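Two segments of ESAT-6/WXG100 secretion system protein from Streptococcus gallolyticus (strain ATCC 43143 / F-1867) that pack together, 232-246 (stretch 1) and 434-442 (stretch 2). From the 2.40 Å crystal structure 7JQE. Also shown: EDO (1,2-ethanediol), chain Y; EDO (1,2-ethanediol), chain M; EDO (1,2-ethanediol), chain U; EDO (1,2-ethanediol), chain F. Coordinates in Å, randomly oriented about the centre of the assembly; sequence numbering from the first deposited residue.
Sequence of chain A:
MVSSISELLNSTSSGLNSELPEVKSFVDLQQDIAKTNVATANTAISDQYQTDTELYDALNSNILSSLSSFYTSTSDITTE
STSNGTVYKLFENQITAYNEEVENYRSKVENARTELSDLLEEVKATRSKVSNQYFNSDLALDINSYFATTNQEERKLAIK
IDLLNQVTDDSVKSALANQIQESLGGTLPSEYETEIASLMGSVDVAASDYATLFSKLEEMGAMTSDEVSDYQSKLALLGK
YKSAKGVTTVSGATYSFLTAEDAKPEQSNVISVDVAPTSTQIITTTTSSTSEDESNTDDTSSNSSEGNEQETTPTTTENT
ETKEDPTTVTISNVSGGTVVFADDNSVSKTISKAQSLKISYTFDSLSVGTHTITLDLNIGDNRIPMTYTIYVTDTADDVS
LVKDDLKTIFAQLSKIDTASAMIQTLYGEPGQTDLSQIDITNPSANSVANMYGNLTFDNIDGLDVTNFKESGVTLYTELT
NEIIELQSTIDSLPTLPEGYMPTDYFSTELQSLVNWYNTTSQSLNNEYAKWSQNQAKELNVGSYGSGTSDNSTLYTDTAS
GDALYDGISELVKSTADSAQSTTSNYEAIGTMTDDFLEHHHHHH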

# COMPACT_ATOMS: atom_id res chain seq x y z
N GLN A 232 3.45 13.48 8.57
CA GLN A 232 4.63 13.36 9.42
C GLN A 232 4.81 11.94 9.94
O GLN A 232 5.94 11.48 10.11
CB GLN A 232 4.53 14.35 10.58
CG GLN A 232 4.75 15.80 10.15
CD GLN A 232 4.36 16.79 11.22
OE1 GLN A 232 3.70 16.44 12.20
NE2 GLN A 232 4.76 18.04 11.03
N SER A 233 3.70 11.22 10.19
CA SER A 233 3.80 9.81 10.57
C SER A 233 4.29 8.97 9.40
O SER A 233 5.18 8.13 9.56
CB SER A 233 2.44 9.30 11.06
OG SER A 233 2.08 9.90 12.28
N LYS A 234 3.70 9.17 8.22
CA LYS A 234 4.14 8.42 7.05
C LYS A 234 5.61 8.70 6.74
O LYS A 234 6.36 7.78 6.39
CB LYS A 234 3.26 8.76 5.85
CG LYS A 234 1.79 8.57 6.16
CD LYS A 234 0.92 8.83 4.96
CE LYS A 234 -0.54 8.59 5.30
NZ LYS A 234 -1.44 8.88 4.16
N LEU A 235 6.03 9.95 6.87
CA LEU A 235 7.44 10.27 6.66
C LEU A 235 8.32 9.58 7.69
O LEU A 235 9.43 9.14 7.37
CB LEU A 235 7.66 11.78 6.70
CG LEU A 235 7.20 12.53 5.46
CD1 LEU A 235 7.13 14.03 5.74
CD2 LEU A 235 8.15 12.22 4.31
N ALA A 236 7.85 9.50 8.94
CA ALA A 236 8.61 8.80 9.96
C ALA A 236 8.79 7.33 9.59
O ALA A 236 9.87 6.76 9.79
CB ALA A 236 7.93 8.93 11.32
N LEU A 237 7.75 6.72 9.02
CA LEU A 237 7.82 5.32 8.63
C LEU A 237 8.79 5.11 7.47
O LEU A 237 9.60 4.18 7.48
CB LEU A 237 6.43 4.80 8.28
CG LEU A 237 6.33 3.39 7.69
CD1 LEU A 237 6.93 2.36 8.64
CD2 LEU A 237 4.88 3.04 7.35
N LEU A 238 8.72 5.98 6.45
CA LEU A 238 9.67 5.89 5.35
C LEU A 238 11.10 6.00 5.86
O LEU A 238 12.02 5.42 5.27
CB LEU A 238 9.39 6.98 4.32
CG LEU A 238 8.00 6.97 3.68
CD1 LEU A 238 7.82 8.17 2.77
CD2 LEU A 238 7.81 5.69 2.91
N GLY A 239 11.31 6.75 6.95
CA GLY A 239 12.64 6.81 7.54
C GLY A 239 13.06 5.48 8.12
O GLY A 239 14.20 5.05 7.95
N LYS A 240 12.15 4.81 8.83
CA LYS A 240 12.46 3.49 9.39
C LYS A 240 12.87 2.52 8.29
O LYS A 240 13.86 1.79 8.43
CB LYS A 240 11.26 2.94 10.16
CG LYS A 240 11.25 3.27 11.64
CD LYS A 240 10.10 2.56 12.33
CE LYS A 240 10.06 2.88 13.82
NZ LYS A 240 8.73 2.56 14.42
N TYR A 241 12.12 2.51 7.19
CA TYR A 241 12.44 1.61 6.08
C TYR A 241 13.77 1.97 5.44
O TYR A 241 14.60 1.09 5.19
CB TYR A 241 11.31 1.65 5.06
CG TYR A 241 11.37 0.55 4.03
CD1 TYR A 241 10.71 -0.65 4.24
CD2 TYR A 241 12.08 0.72 2.85
CE1 TYR A 241 10.75 -1.66 3.29
CE2 TYR A 241 12.13 -0.28 1.91
CZ TYR A 241 11.47 -1.47 2.13
OH TYR A 241 11.52 -2.47 1.18
N LYS A 242 14.00 3.26 5.18
CA LYS A 242 15.26 3.69 4.57
C LYS A 242 16.44 3.32 5.46
O LYS A 242 17.50 2.95 4.96
CB LYS A 242 15.24 5.19 4.31
CG LYS A 242 16.61 5.78 4.00
CD LYS A 242 16.59 7.30 4.11
CE LYS A 242 17.94 7.91 3.79
NZ LYS A 242 18.32 7.67 2.37
N SER A 243 16.27 3.44 6.77
CA SER A 243 17.35 3.09 7.69
C SER A 243 17.52 1.57 7.83
O SER A 243 18.64 1.10 8.04
CB SER A 243 17.10 3.73 9.05
OG SER A 243 18.18 3.47 9.92
N ALA A 244 16.43 0.80 7.72
CA ALA A 244 16.53 -0.65 7.85
C ALA A 244 17.16 -1.27 6.60
O ALA A 244 18.06 -2.10 6.70
CB ALA A 244 15.16 -1.26 8.12
N LYS A 245 16.66 -0.89 5.43
CA LYS A 245 17.29 -1.27 4.17
C LYS A 245 18.36 -0.24 3.84
O LYS A 245 18.76 0.57 4.69
CB LYS A 245 16.24 -1.38 3.07
CG LYS A 245 15.03 -2.22 3.43
CD LYS A 245 15.27 -3.69 3.10
CE LYS A 245 14.11 -4.55 3.57
NZ LYS A 245 14.05 -4.58 5.05
N GLY A 246 18.84 -0.23 2.60
CA GLY A 246 19.79 0.79 2.20
C GLY A 246 19.26 1.65 1.07
O GLY A 246 19.77 1.61 -0.05
C1 EDO Y . 21.81 -1.45 4.76
O1 EDO Y . 21.87 -1.94 3.41
C2 EDO Y . 21.13 -2.47 5.66
O2 EDO Y . 21.18 -2.03 7.02
C1 EDO M . 12.69 -7.54 5.38
O1 EDO M . 11.79 -8.44 4.71
C2 EDO M . 12.55 -7.69 6.89
O2 EDO M . 13.51 -6.86 7.56
C1 EDO U . 21.40 4.76 2.91
O1 EDO U . 19.99 5.04 2.90
C2 EDO U . 21.97 5.25 4.24
O2 EDO U . 20.91 5.31 5.21
C1 EDO F . -4.90 9.55 5.91
O1 EDO F . -3.80 8.97 6.63
C2 EDO F . -5.41 8.56 4.86
O2 EDO F . -4.36 8.28 3.92
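Stretch 2 434-442: DLSQIDITN

What path does stretch 2 take over stretch 1? Stretch 1 is helical from Gln232 to Ala244, the end of a helix that begins earlier in the chain, and Lys245 is the first residue to leave helical phi/psi. Stretch 2 is mostly irregular: a short 3-10 segment, Leu435 to Gln437, is followed by a more open run through Ile438 and Asp439, whose psi angles are 125° and 135°. It advances along the helix in the same sense as the helix itself. The CA of Leu435 lies 6.5 Å from the CA of Leu237, the CA of Ile440 lies 6.3 Å from the CA of Tyr241, and the CA of Thr441 lies 5.8 Å from the CA of Ala244.

Which bumps of stretch 2 fill which hollows of the helix? Two do most of the work, Leu435 and Ile440, and both point toward the helix. Leu435 reaches over the turn formed by Ser233, Lys234 and Leu237: its CD1 is 3.9 Å from CG of Lys234, 4.1 Å from CD2 of Leu237 and 4.3 Å from C of Ser233. The methyl therefore touches backbone as well as side chains. Although Lys234 points away at its CB, the aliphatic start of its chain still borders this site. Ile438, also pointing toward the helix, fits more loosely, with its CB 4.4 Å from CD1 of Leu237. Leu237 thus meets three apolar residues of stretch 2, because its CD1 also lies 4.4 Å from CD1 of Ile440.

How does Ile440 settle at the other end? It has the largest covered area of any residue in the contact, and it sits against Lys240 and Tyr241 and, about one turn further along, Ala244. Its CG1 is 4.2 Å from CB of Lys240, while its CG2 lies 4.0 Å from CD1 of Tyr241, approaching the ring obliquely, and 3.6 Å from CB of Ala244. Stretch 2 comes close to the helix here, and the same CB is 3.6 Å from CG2 of Thr441. Beyond the helix, the chain of Lys245 starts sideways but its end comes nearer, placing NZ 3.9 Å from CG2 of Ile440. A 1,2-ethanediol molecule (chain M), probably from the crystallisation liquor, bridges the two stretches: its O2 donates to O of Ile440 at 2.7 Å and accepts a weak hydrogen bond from NZ of Lys245 at 3.4 Å.

What polar contact ties the stretches directly, and what shapes stretch 2 itself? The long chain of Lys240 carries its NZ to the backbone where the 3-10 segment gives way to the open run. There NZ makes a weak hydrogen bond to O of Ile438 at 3.4 Å; O of Ser436 is nearer to NZ, at 2.7 Å, but the angle is poor for a hydrogen bond. Within stretch 2, OG of Ser436 donates to OD1 of Asp434 at 2.6 Å, and N of Asn442 donates to OD1 of Asp439 at 3.1 Å.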

# COMPACT_ATOMS: atom_id res chain seq x y z
N ASP A 434 -1.47 2.49 13.49
CA ASP A 434 -0.49 3.29 14.24
C ASP A 434 0.90 3.00 13.68
O ASP A 434 1.59 2.07 14.11
CB ASP A 434 -0.57 2.98 15.73
CG ASP A 434 0.34 3.86 16.55
OD1 ASP A 434 1.04 4.71 15.97
OD2 ASP A 434 0.36 3.69 17.79
N LEU A 435 1.31 3.81 12.71
CA LEU A 435 2.53 3.54 11.96
C LEU A 435 3.77 3.52 12.84
O LEU A 435 4.76 2.86 12.49
CB LEU A 435 2.69 4.57 10.84
CG LEU A 435 1.52 4.64 9.85
CD1 LEU A 435 1.87 5.54 8.66
CD2 LEU A 435 1.15 3.24 9.38
N SER A 436 3.75 4.20 13.99
CA SER A 436 4.92 4.20 14.85
C SER A 436 5.23 2.82 15.40
O SER A 436 6.38 2.56 15.79
CB SER A 436 4.74 5.20 16.00
OG SER A 436 3.49 5.01 16.65
N GLN A 437 4.25 1.92 15.44
CA GLN A 437 4.43 0.59 16.02
C GLN A 437 4.99 -0.42 15.04
O GLN A 437 5.31 -1.54 15.45
CB GLN A 437 3.09 0.07 16.56
CG GLN A 437 2.48 0.94 17.64
CD GLN A 437 3.43 1.16 18.80
OE1 GLN A 437 3.70 0.23 19.57
NE2 GLN A 437 3.95 2.37 18.93
N ILE A 438 5.13 -0.07 13.77
CA ILE A 438 5.54 -1.02 12.74
C ILE A 438 7.06 -1.16 12.77
O ILE A 438 7.78 -0.17 12.65
CB ILE A 438 5.04 -0.59 11.36
CG1 ILE A 438 3.51 -0.49 11.37
CG2 ILE A 438 5.53 -1.55 10.28
CD1 ILE A 438 2.90 -0.21 10.02
N ASP A 439 7.53 -2.39 12.92
CA ASP A 439 8.96 -2.69 12.98
C ASP A 439 9.39 -3.31 11.65
O ASP A 439 8.71 -4.20 11.13
CB ASP A 439 9.27 -3.63 14.14
CG ASP A 439 10.76 -3.76 14.41
OD1 ASP A 439 11.54 -3.92 13.45
OD2 ASP A 439 11.15 -3.72 15.60
N ILE A 440 10.51 -2.85 11.11
CA ILE A 440 10.99 -3.29 9.80
C ILE A 440 12.06 -4.36 9.92
O ILE A 440 11.96 -5.42 9.31
CB ILE A 440 11.49 -2.08 8.98
CG1 ILE A 440 10.42 -0.99 8.93
CG2 ILE A 440 11.85 -2.53 7.57
CD1 ILE A 440 9.15 -1.41 8.25
N THR A 441 13.12 -4.10 10.70
CA THR A 441 14.23 -5.04 10.78
C THR A 441 13.79 -6.40 11.31
O THR A 441 14.29 -7.44 10.87
CB THR A 441 15.36 -4.47 11.64
OG1 THR A 441 14.82 -4.02 12.90
CG2 THR A 441 16.04 -3.31 10.94
N ASN A 442 12.85 -6.41 12.26
CA ASN A 442 12.32 -7.63 12.87
C ASN A 442 10.81 -7.64 12.68
O ASN A 442 10.05 -7.27 13.59
CB ASN A 442 12.69 -7.72 14.34
CG ASN A 442 14.19 -7.86 14.55
OD1 ASN A 442 14.82 -7.04 15.22
ND2 ASN A 442 14.77 -8.92 13.98